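Local coordinates for giardin subunit alpha-1 (Giardia intestinalis, PDB 4EVF), which is an annexin that binds calcium and phosphatidylserine and is involved in attachment of the parasite to the intestinal mucosa, at residues A24-E29 / T290-K295; S31-R35 / M255-C259; E76-I82 / A113-F118; L122-M127 / M140-M144. All coordinates share one frame. Residue numbers count along the deposited sequence, not the author numbering.

Contact 1. Residues A24-E29 / T290-K295; sequences AFIASE and TLWRVK
Ser28, Leu291 and Thr290, all buried, carry this junction between two helix ends. Residues 24-28 run helically towards the end of helix 20-28; residues 290-292 continue helix 284-292. Arg293 then takes positive phi (61/48) in a Schellman motif, and the chain runs on to Lys295. The register follows from the CA pairs Phe25-Thr290 (5.8 Å) and Ser28-Leu291 (4.8 Å), a close approach permitted by the small residues Ala24, Ala27 and Ser28.

Ser28 (chi1 p) turns its OG back to Phe25 O (2.6 Å) and sets its CB 3.6 Å from Thr290 O and 3.9 Å from Leu291 CA. Its carbonyl O accepts a hydrogen bond from Arg293 NH2 at 3.0 Å (162°), the direct bond between the segments. One water lies 2.9 Å from Ser28 O and 2.8 Å from Leu291 O; another donates to Ser28 OG (2.7 Å) and Glu29 OE1 (2.5 Å) and accepts a weak bond from Arg293 NE (3.1 Å). Leu291 (m,t) brings CD2 to 3.3 Å from Ala24 O and 4.1 Å from Ala27 CB. Thr290 (m) presses CG2 to 3.3 Å from Phe25 CA, while its OG1 bonds Pro286 O.

The pairing joins annexin repeats 1 and 4 through their second and fifth helices. Leu66, Leu67 and Leu70 of helix 62-70 pack against Leu291, Ala24 and Ala27, and helix 4-16 backs Ile26.

Contact 2. Residues S31-R35 / M255-C259; sequences SAESR and MVDKC
Asp257 OD2 accepts a hydrogen bond from the backbone N of Ala32 at 3.0 Å, nearly straight at 173°. Ala32 opens helix 32-46, directly after Ser31 in the N-cap position, so the carboxylate from the other segment satisfies a first-turn amide that has no partner within its own helix. Asp257 reaches it with chi1 near 76° (p), its CA 5.2 Å from that of Ser31.

Around this bond lies a looser charge network. Lys258 NZ stands 3.9 Å from Glu33 OE2 and 3.8 Å from Asp257 OD2, both long salt bridges; its position offsets the like charges of Glu33 OE1 and Asp257 OD2, themselves 3.8 Å apart. A water accepts from Arg35 NH2 (2.9 Å) and donates weakly to Asp257 OD1 (3.3 Å), while Arg35 NE binds Leu70 O.

Packing is slight, with 184 Å² buried: Asp257 OD2 rests 3.6 Å from both Ser31 CB and Ala32 CB, and Val256 CG1 lies 4.5 Å from Arg35 NH1. Residues 256-258 keep helix-like backbone angles but lack a regular helix's hydrogen bonding. This polar seam links annexin repeats 1 and 4 where helix 32-46 starts and helix 245-255 ends; Arg74 of helix 74-87 touches Ala32, and Trp292 of helix 284-292 packs on Val256.

Contact 3. Residues E76-I82 / A113-F118; sequences EVRAQHI and AYTRMF
The axes of segments 113-118 and 76-82 cross at -67° and come within 9.1 Å. Both segments are helical throughout, with nearest CA pairs Glu76-Ala113 (5.5 Å) and Ala79-Tyr114 (5.3 Å).

Ala113 begins the interface, its CB 4.0 Å from Glu76 N and 4.2 Å from Ala79 CB; two small residues at the crossing bring the backbones close. Tyr114 (chi1 t) sets its ring edge against Ala79, CD2 lying 3.8 Å from Ala79 O, and CE2 is 4.3 Å from Ile82 CG2. Its OH bonds Asp125 and Arg83. One turn from Ala113, Arg116 (chi1 t) extends NH2 to Glu76 OE2, a 3.2 Å salt bridge that is also a hydrogen bond (148°). Met117 (m,t,p) lays SD 3.8 Å from Ala79 CB and from Glu76 CG, its CE 3.5 Å from Glu76 O. Phe118 (m) closes the segment with CE1 4.0 Å from Ala79 O, beside the Gln80 side chain.

Such steep packing of the first and third helices of a repeat belongs to the annexin fold, here in repeat 2. Apolar packing of alanine, tyrosine and methionine around Ala79 makes up most of the contact, with a single ion pair at its more exposed margin.

Contact 4. Residues L122-M127 / M140-M144; sequences LVEDFM and MEKWM
Met144 is the principal bump. From helix 135-145 its m,t,p side chain, 96 Å² of the residue covered, enters the hollow walled by Leu122, Val123 and Phe126 on helix 122-130. Chi3 p turns its CE aside, 3.5 Å from Leu122 CD2, and its SD sits over one face of the Phe126 ring, 4.2 Å from the centroid and 20° off the normal.

The Phe126 ring (chi1 t, chi2 -92°) is in turn flanked by a second sulfur, Met140 SD, at its edge: 5.0 Å from the centroid, 80° off the normal and 3.8 Å from CZ. Two Met-aromatic contacts of different geometry thus meet on one ring. Both segments are regular helix and run antiparallel at 174°, their axes 11.1 Å apart at closest approach; the CA register is Val123-Met144 (7.5 Å) and Met127-Glu141 (7.2 Å). This is the helix-loop-helix hairpin formed by the fourth and fifth helices of an annexin repeat, here repeat 2, and long side chains fill the spacing between the axes.

On another flank Met127 (m,m,m) curls its SD to 3.7 Å from Glu141 CB, and the Glu141 carboxylate pairs with Arg132. Trp107 of helix 104-118 packs on both Leu122 and Met144, while Phe95 of helix 92-100 meets the Phe126 ring and touches Met140.

How the contacts relate
Contacts 1 and 2 both join repeat 1 to repeat 4, their centres about 11 Å apart and touching, as where Leu291 O lies 3.2 Å from Val256 CG2. Contacts 3 and 4 lie within repeat 2, their centres about 14 Å apart, on the successive helices 104-118 and 122-130; Tyr114 OH to Asp125 OD2 (2.9 Å) probably bonds them. Along the chain contact 2 nests inside contact 1, and contacts 3 and 4 follow in series inside contact 2. Met255 CG, 3.4 Å from Arg78 NH1, bridges contacts 2 and 3, whereas contacts 1 and 4 have centres about 33 Å apart. The first and last annexin repeats are thereby brought together, closing the chain.

Contact 1. Residues A24-E29 / T290-K295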
# COMPACT_ATOMS: atom_id res chain seq x y z
N ALA A 24 -4.95 18.94 1.39
CA ALA A 24 -4.85 17.77 0.53
C ALA A 24 -4.25 18.15 -0.82
O ALA A 24 -3.42 17.42 -1.36
CB ALA A 24 -6.23 17.10 0.35
N PHE A 25 -4.65 19.29 -1.36
CA PHE A 25 -4.17 19.68 -2.67
C PHE A 25 -2.66 19.95 -2.66
O PHE A 25 -1.94 19.53 -3.58
CB PHE A 25 -4.90 20.90 -3.23
CG PHE A 25 -4.34 21.38 -4.54
CD1 PHE A 25 -4.51 20.63 -5.69
CD2 PHE A 25 -3.59 22.55 -4.61
CE1 PHE A 25 -3.98 21.04 -6.89
CE2 PHE A 25 -3.05 22.97 -5.81
CZ PHE A 25 -3.24 22.22 -6.95
N ILE A 26 -2.21 20.67 -1.64
CA ILE A 26 -0.78 20.95 -1.50
C ILE A 26 -0.01 19.65 -1.30
O ILE A 26 1.03 19.44 -1.90
CB ILE A 26 -0.50 21.89 -0.32
CG1 ILE A 26 -1.11 23.27 -0.59
CG2 ILE A 26 1.00 22.02 -0.10
CD1 ILE A 26 -1.33 24.11 0.65
N ALA A 27 -0.54 18.77 -0.45
CA ALA A 27 0.14 17.50 -0.22
C ALA A 27 0.24 16.71 -1.52
O ALA A 27 1.24 16.03 -1.76
CB ALA A 27 -0.59 16.69 0.85
N SER A 28 -0.78 16.83 -2.37
CA SER A 28 -0.89 16.04 -3.59
C SER A 28 0.13 16.47 -4.65
O SER A 28 0.44 15.73 -5.58
CB SER A 28 -2.30 16.17 -4.18
OG SER A 28 -2.43 17.36 -4.94
N GLU A 29 0.64 17.68 -4.49
CA GLU A 29 1.56 18.28 -5.45
C GLU A 29 2.99 17.75 -5.33
O GLU A 29 3.81 17.97 -6.22
CB GLU A 29 1.57 19.79 -5.26
CG GLU A 29 0.30 20.48 -5.66
CD GLU A 29 0.14 20.49 -7.16
OE1 GLU A 29 -0.40 19.50 -7.71
OE2 GLU A 29 0.58 21.47 -7.80
N THR A 290 -8.61 14.54 -4.63
CA THR A 290 -7.49 15.48 -4.77
C THR A 290 -6.16 14.72 -4.74
O THR A 290 -5.32 14.86 -5.65
CB THR A 290 -7.50 16.53 -3.65
OG1 THR A 290 -8.76 17.22 -3.65
CG2 THR A 290 -6.37 17.54 -3.86
N LEU A 291 -5.97 13.91 -3.71
CA LEU A 291 -4.71 13.18 -3.52
C LEU A 291 -4.41 12.20 -4.64
O LEU A 291 -3.24 12.01 -4.99
CB LEU A 291 -4.67 12.49 -2.15
CG LEU A 291 -4.74 13.41 -0.93
CD1 LEU A 291 -5.11 12.65 0.34
CD2 LEU A 291 -3.40 14.16 -0.74
N TRP A 292 -5.44 11.58 -5.21
CA TRP A 292 -5.26 10.57 -6.25
C TRP A 292 -5.31 11.18 -7.65
O TRP A 292 -5.13 10.48 -8.64
CB TRP A 292 -6.26 9.42 -6.09
CG TRP A 292 -5.90 8.53 -4.95
CD1 TRP A 292 -6.46 8.53 -3.70
CD2 TRP A 292 -4.86 7.55 -4.93
NE1 TRP A 292 -5.84 7.59 -2.91
CE2 TRP A 292 -4.87 6.97 -3.65
CE3 TRP A 292 -3.94 7.08 -5.88
CZ2 TRP A 292 -3.98 5.96 -3.28
CZ3 TRP A 292 -3.06 6.07 -5.52
CH2 TRP A 292 -3.09 5.52 -4.23
N ARG A 293 -5.52 12.49 -7.70
CA ARG A 293 -5.53 13.25 -8.95
C ARG A 293 -6.62 12.79 -9.91
O ARG A 293 -6.38 12.59 -11.10
CB ARG A 293 -4.15 13.23 -9.63
CG ARG A 293 -3.12 14.05 -8.88
CD ARG A 293 -1.81 14.17 -9.67
NE ARG A 293 -0.76 14.70 -8.82
CZ ARG A 293 0.53 14.70 -9.15
NH1 ARG A 293 0.93 14.20 -10.31
NH2 ARG A 293 1.43 15.21 -8.31
N VAL A 294 -7.82 12.64 -9.39
CA VAL A 294 -8.94 12.33 -10.21
C VAL A 294 -10.15 13.20 -9.82
O VAL A 294 -11.21 12.69 -9.57
CB VAL A 294 -9.28 10.83 -10.22
CG1 VAL A 294 -8.10 10.06 -10.73
CG2 VAL A 294 -9.60 10.31 -8.88
N LYS A 295 -9.97 14.52 -9.82
CA LYS A 295 -11.08 15.45 -9.68
C LYS A 295 -11.99 15.33 -10.90
O LYS A 295 -13.14 15.79 -10.88
CB LYS A 295 -10.57 16.89 -9.57
CG LYS A 295 -9.61 17.14 -8.43
CD LYS A 295 -9.05 18.56 -8.50
CE LYS A 295 -8.10 18.82 -7.36
NZ LYS A 295 -8.87 19.42 -6.23
O HOH W 1 -0.66 13.04 -5.13
O HOH W 2 -1.68 17.36 -7.58

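Contact 2. Residues S31-R35 / M255-C259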
# COMPACT_ATOMS: atom_id res chain seq x y z
N SER A 31 5.98 14.77 -3.63
CA SER A 31 6.32 13.41 -3.24
C SER A 31 6.53 13.32 -1.74
O SER A 31 6.59 14.34 -1.06
CB SER A 31 7.62 12.99 -3.91
OG SER A 31 8.68 13.70 -3.30
N ALA A 32 6.67 12.10 -1.23
CA ALA A 32 6.86 11.90 0.20
C ALA A 32 8.14 12.59 0.67
O ALA A 32 8.14 13.28 1.68
CB ALA A 32 6.90 10.42 0.52
N GLU A 33 9.22 12.42 -0.10
CA GLU A 33 10.50 13.05 0.19
C GLU A 33 10.38 14.57 0.18
O GLU A 33 10.94 15.25 1.04
CB GLU A 33 11.56 12.61 -0.85
CG GLU A 33 11.94 11.13 -0.77
CD GLU A 33 10.98 10.18 -1.50
OE1 GLU A 33 9.93 10.62 -2.03
OE2 GLU A 33 11.29 8.97 -1.55
N SER A 34 9.65 15.11 -0.80
CA SER A 34 9.45 16.56 -0.90
C SER A 34 8.63 17.07 0.28
O SER A 34 8.93 18.10 0.86
CB SER A 34 8.77 16.95 -2.21
OG SER A 34 9.61 16.76 -3.34
N ARG A 35 7.58 16.34 0.64
CA ARG A 35 6.81 16.72 1.81
C ARG A 35 7.62 16.70 3.11
O ARG A 35 7.34 17.46 4.04
CB ARG A 35 5.53 15.90 1.93
CG ARG A 35 4.55 16.21 0.82
CD ARG A 35 3.23 15.48 1.05
NE ARG A 35 3.47 14.12 1.53
CZ ARG A 35 3.29 13.04 0.79
NH1 ARG A 35 2.86 13.15 -0.45
NH2 ARG A 35 3.53 11.85 1.31
N MET A 255 1.49 5.87 0.52
CA MET A 255 1.90 5.41 -0.80
C MET A 255 1.38 6.20 -2.00
O MET A 255 1.68 5.85 -3.14
CB MET A 255 1.50 3.93 -0.98
CG MET A 255 2.48 2.95 -0.34
SD MET A 255 4.00 2.76 -1.31
CE MET A 255 3.55 1.43 -2.42
N VAL A 256 0.60 7.25 -1.75
CA VAL A 256 -0.08 7.92 -2.85
C VAL A 256 0.91 8.40 -3.92
O VAL A 256 0.69 8.19 -5.11
CB VAL A 256 -1.03 9.06 -2.40
CG1 VAL A 256 -0.26 10.25 -1.86
CG2 VAL A 256 -1.92 9.50 -3.56
N ASP A 257 2.03 8.99 -3.48
CA ASP A 257 3.01 9.52 -4.43
C ASP A 257 3.61 8.45 -5.36
O ASP A 257 3.93 8.74 -6.52
CB ASP A 257 4.14 10.29 -3.71
CG ASP A 257 5.15 9.38 -3.02
OD1 ASP A 257 4.76 8.31 -2.50
OD2 ASP A 257 6.35 9.74 -2.99
N LYS A 258 3.75 7.22 -4.86
CA LYS A 258 4.40 6.16 -5.63
C LYS A 258 3.42 5.40 -6.54
O LYS A 258 3.83 4.63 -7.40
CB LYS A 258 5.10 5.15 -4.70
CG LYS A 258 6.05 5.74 -3.67
CD LYS A 258 6.93 4.65 -3.06
CE LYS A 258 7.88 5.20 -1.98
NZ LYS A 258 8.31 6.60 -2.24
N CYS A 259 2.12 5.62 -6.34
CA CYS A 259 1.11 4.81 -7.01
C CYS A 259 0.18 5.63 -7.88
O CYS A 259 -0.92 5.18 -8.20
CB CYS A 259 0.25 4.07 -5.98
SG CYS A 259 1.12 2.89 -4.92
O HOH W 3 2.94 9.34 0.01

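Contact 3. Residues E76-I82 / A113-F118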
# COMPACT_ATOMS: atom_id res chain seq x y z
N GLU A 76 7.52 5.59 10.08
CA GLU A 76 6.85 5.58 11.38
C GLU A 76 5.35 5.37 11.23
O GLU A 76 4.72 4.67 12.04
CB GLU A 76 7.10 6.88 12.15
CG GLU A 76 8.49 6.98 12.72
CD GLU A 76 8.78 8.34 13.33
OE1 GLU A 76 7.87 9.19 13.36
OE2 GLU A 76 9.93 8.55 13.78
N VAL A 77 4.78 5.99 10.20
CA VAL A 77 3.38 5.78 9.84
C VAL A 77 3.11 4.29 9.58
O VAL A 77 2.28 3.68 10.25
CB VAL A 77 2.97 6.61 8.61
CG1 VAL A 77 1.57 6.22 8.12
CG2 VAL A 77 3.04 8.10 8.92
N ARG A 78 3.84 3.72 8.63
CA ARG A 78 3.69 2.30 8.30
C ARG A 78 3.91 1.39 9.51
O ARG A 78 3.13 0.45 9.75
CB ARG A 78 4.58 1.89 7.13
CG ARG A 78 4.31 0.49 6.58
CD ARG A 78 5.26 0.09 5.45
NE ARG A 78 5.12 0.88 4.22
CZ ARG A 78 4.19 0.66 3.29
NH1 ARG A 78 4.13 1.42 2.20
NH2 ARG A 78 3.31 -0.32 3.46
N ALA A 79 4.96 1.65 10.29
CA ALA A 79 5.24 0.85 11.47
C ALA A 79 4.07 0.85 12.46
O ALA A 79 3.74 -0.18 13.04
CB ALA A 79 6.50 1.35 12.17
N GLN A 80 3.46 2.02 12.67
CA GLN A 80 2.35 2.15 13.61
C GLN A 80 1.10 1.43 13.09
O GLN A 80 0.36 0.80 13.86
CB GLN A 80 2.04 3.63 13.90
CG GLN A 80 0.86 3.85 14.85
CD GLN A 80 1.15 3.39 16.26
OE1 GLN A 80 0.44 2.54 16.82
NE2 GLN A 80 2.20 3.95 16.86
N HIS A 81 0.86 1.52 11.78
CA HIS A 81 -0.22 0.76 11.14
C HIS A 81 -0.05 -0.74 11.39
O HIS A 81 -1.01 -1.45 11.69
CB HIS A 81 -0.24 1.01 9.64
CG HIS A 81 -0.82 2.33 9.24
ND1 HIS A 81 -1.85 2.94 9.93
CD2 HIS A 81 -0.52 3.16 8.21
CE1 HIS A 81 -2.15 4.09 9.35
NE2 HIS A 81 -1.35 4.24 8.30
N ILE A 82 1.18 -1.21 11.26
CA ILE A 82 1.49 -2.63 11.49
C ILE A 82 1.30 -3.04 12.96
O ILE A 82 0.79 -4.12 13.25
CB ILE A 82 2.93 -2.95 11.02
CG1 ILE A 82 3.03 -2.81 9.50
CG2 ILE A 82 3.35 -4.33 11.49
CD1 ILE A 82 4.42 -3.07 8.94
N ALA A 113 12.15 1.68 11.96
CA ALA A 113 11.27 2.56 12.71
C ALA A 113 10.56 1.77 13.81
O ALA A 113 10.38 2.26 14.92
CB ALA A 113 10.27 3.25 11.80
N TYR A 114 10.19 0.54 13.49
CA TYR A 114 9.47 -0.32 14.42
C TYR A 114 10.31 -0.61 15.66
O TYR A 114 9.81 -0.60 16.79
CB TYR A 114 9.06 -1.62 13.74
CG TYR A 114 8.00 -2.40 14.49
CD1 TYR A 114 8.36 -3.28 15.51
CD2 TYR A 114 6.65 -2.27 14.17
CE1 TYR A 114 7.40 -4.00 16.20
CE2 TYR A 114 5.68 -2.99 14.87
CZ TYR A 114 6.06 -3.86 15.88
OH TYR A 114 5.10 -4.58 16.56
N THR A 115 11.60 -0.86 15.46
CA THR A 115 12.50 -1.08 16.59
C THR A 115 12.61 0.17 17.44
O THR A 115 12.60 0.10 18.67
CB THR A 115 13.88 -1.53 16.11
OG1 THR A 115 13.76 -2.82 15.50
CG2 THR A 115 14.84 -1.62 17.28
N ARG A 116 12.69 1.32 16.79
CA ARG A 116 12.83 2.57 17.49
C ARG A 116 11.59 2.86 18.33
O ARG A 116 11.69 3.35 19.45
CB ARG A 116 13.08 3.70 16.50
CG ARG A 116 13.86 4.88 17.06
CD ARG A 116 14.28 5.81 15.94
NE ARG A 116 13.14 6.15 15.11
CZ ARG A 116 13.01 5.82 13.83
NH1 ARG A 116 13.98 5.16 13.20
NH2 ARG A 116 11.91 6.17 13.17
N MET A 117 10.43 2.55 17.77
CA MET A 117 9.16 2.91 18.38
C MET A 117 8.71 1.93 19.48
O MET A 117 8.11 2.34 20.48
CB MET A 117 8.07 3.02 17.30
CG MET A 117 8.36 4.07 16.22
SD MET A 117 7.27 4.03 14.76
CE MET A 117 5.80 4.85 15.38
N PHE A 118 9.00 0.65 19.30
CA PHE A 118 8.43 -0.37 20.19
C PHE A 118 9.48 -1.26 20.85
O PHE A 118 9.14 -2.10 21.69
CB PHE A 118 7.41 -1.23 19.43
CG PHE A 118 6.43 -0.43 18.63
CD1 PHE A 118 6.56 -0.34 17.25
CD2 PHE A 118 5.40 0.26 19.25
CE1 PHE A 118 5.66 0.40 16.50
CE2 PHE A 118 4.49 1.01 18.51
CZ PHE A 118 4.62 1.08 17.14

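Contact 4. Residues L122-M127 / M140-M144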
# COMPACT_ATOMS: atom_id res chain seq x y z
N LEU A 122 10.10 -6.26 14.37
CA LEU A 122 8.82 -6.26 13.66
C LEU A 122 8.43 -7.66 13.17
O LEU A 122 7.35 -8.13 13.47
CB LEU A 122 8.86 -5.28 12.48
CG LEU A 122 7.55 -4.87 11.78
CD1 LEU A 122 7.82 -3.71 10.83
CD2 LEU A 122 6.89 -6.02 11.03
N VAL A 123 9.32 -8.30 12.43
CA VAL A 123 9.00 -9.58 11.82
C VAL A 123 8.69 -10.64 12.87
O VAL A 123 7.78 -11.44 12.70
CB VAL A 123 10.14 -10.09 10.94
CG1 VAL A 123 9.80 -11.47 10.39
CG2 VAL A 123 10.41 -9.11 9.80
N GLU A 124 9.46 -10.63 13.95
CA GLU A 124 9.24 -11.53 15.08
C GLU A 124 7.86 -11.33 15.69
O GLU A 124 7.12 -12.30 15.91
CB GLU A 124 10.34 -11.31 16.13
CG GLU A 124 10.63 -12.51 16.99
CD GLU A 124 12.07 -12.52 17.50
OE1 GLU A 124 12.28 -12.89 18.67
OE2 GLU A 124 12.98 -12.15 16.72
N ASP A 125 7.50 -10.07 15.97
CA ASP A 125 6.17 -9.72 16.48
C ASP A 125 5.07 -10.17 15.53
O ASP A 125 4.01 -10.63 15.96
CB ASP A 125 6.05 -8.21 16.67
CG ASP A 125 6.36 -7.76 18.09
OD1 ASP A 125 6.87 -8.58 18.89
OD2 ASP A 125 6.11 -6.57 18.39
N PHE A 126 5.31 -9.99 14.24
CA PHE A 126 4.34 -10.37 13.21
C PHE A 126 4.11 -11.88 13.21
O PHE A 126 2.97 -12.34 13.37
CB PHE A 126 4.84 -9.92 11.83
CG PHE A 126 3.80 -10.01 10.76
CD1 PHE A 126 3.69 -11.15 9.98
CD2 PHE A 126 2.94 -8.95 10.51
CE1 PHE A 126 2.73 -11.23 8.97
CE2 PHE A 126 1.99 -9.02 9.51
CZ PHE A 126 1.88 -10.17 8.74
N MET A 127 5.17 -12.65 13.03
CA MET A 127 5.02 -14.11 12.96
C MET A 127 4.47 -14.70 14.28
O MET A 127 3.78 -15.71 14.27
CB MET A 127 6.33 -14.80 12.57
CG MET A 127 6.86 -14.39 11.19
SD MET A 127 5.64 -14.47 9.86
CE MET A 127 5.19 -16.20 9.86
N MET A 140 3.76 -14.40 3.47
CA MET A 140 4.05 -13.09 4.07
C MET A 140 5.41 -13.06 4.75
O MET A 140 6.14 -12.06 4.68
CB MET A 140 2.95 -12.62 5.03
CG MET A 140 1.72 -12.08 4.29
SD MET A 140 0.55 -11.27 5.40
CE MET A 140 -0.86 -11.06 4.30
N GLU A 141 5.76 -14.17 5.40
CA GLU A 141 7.08 -14.29 6.02
C GLU A 141 8.19 -14.12 4.98
O GLU A 141 9.15 -13.38 5.19
CB GLU A 141 7.23 -15.65 6.70
CG GLU A 141 8.55 -15.80 7.42
CD GLU A 141 8.66 -17.11 8.16
OE1 GLU A 141 8.01 -18.09 7.75
OE2 GLU A 141 9.41 -17.15 9.16
N LYS A 142 8.06 -14.82 3.87
CA LYS A 142 9.07 -14.77 2.81
C LYS A 142 9.04 -13.42 2.08
O LYS A 142 10.07 -12.90 1.67
CB LYS A 142 8.84 -15.92 1.83
CG LYS A 142 9.93 -16.09 0.79
CD LYS A 142 10.46 -17.51 0.81
CE LYS A 142 9.33 -18.50 0.74
NZ LYS A 142 9.83 -19.89 0.93
N TRP A 143 7.85 -12.85 1.95
CA TRP A 143 7.70 -11.53 1.36
C TRP A 143 8.48 -10.48 2.14
O TRP A 143 9.19 -9.65 1.56
CB TRP A 143 6.23 -11.13 1.31
CG TRP A 143 5.96 -9.98 0.41
CD1 TRP A 143 6.02 -8.65 0.73
CD2 TRP A 143 5.57 -10.05 -0.96
NE1 TRP A 143 5.69 -7.89 -0.37
CE2 TRP A 143 5.41 -8.73 -1.42
CE3 TRP A 143 5.36 -11.11 -1.85
CZ2 TRP A 143 5.03 -8.44 -2.73
CZ3 TRP A 143 4.98 -10.82 -3.15
CH2 TRP A 143 4.82 -9.49 -3.58
N MET A 144 8.35 -10.52 3.46
CA MET A 144 9.00 -9.53 4.33
C MET A 144 10.53 -9.58 4.22
O MET A 144 11.20 -8.57 4.47
CB MET A 144 8.55 -9.71 5.79
CG MET A 144 7.11 -9.25 6.03
SD MET A 144 6.42 -9.53 7.66
CE MET A 144 7.47 -8.59 8.74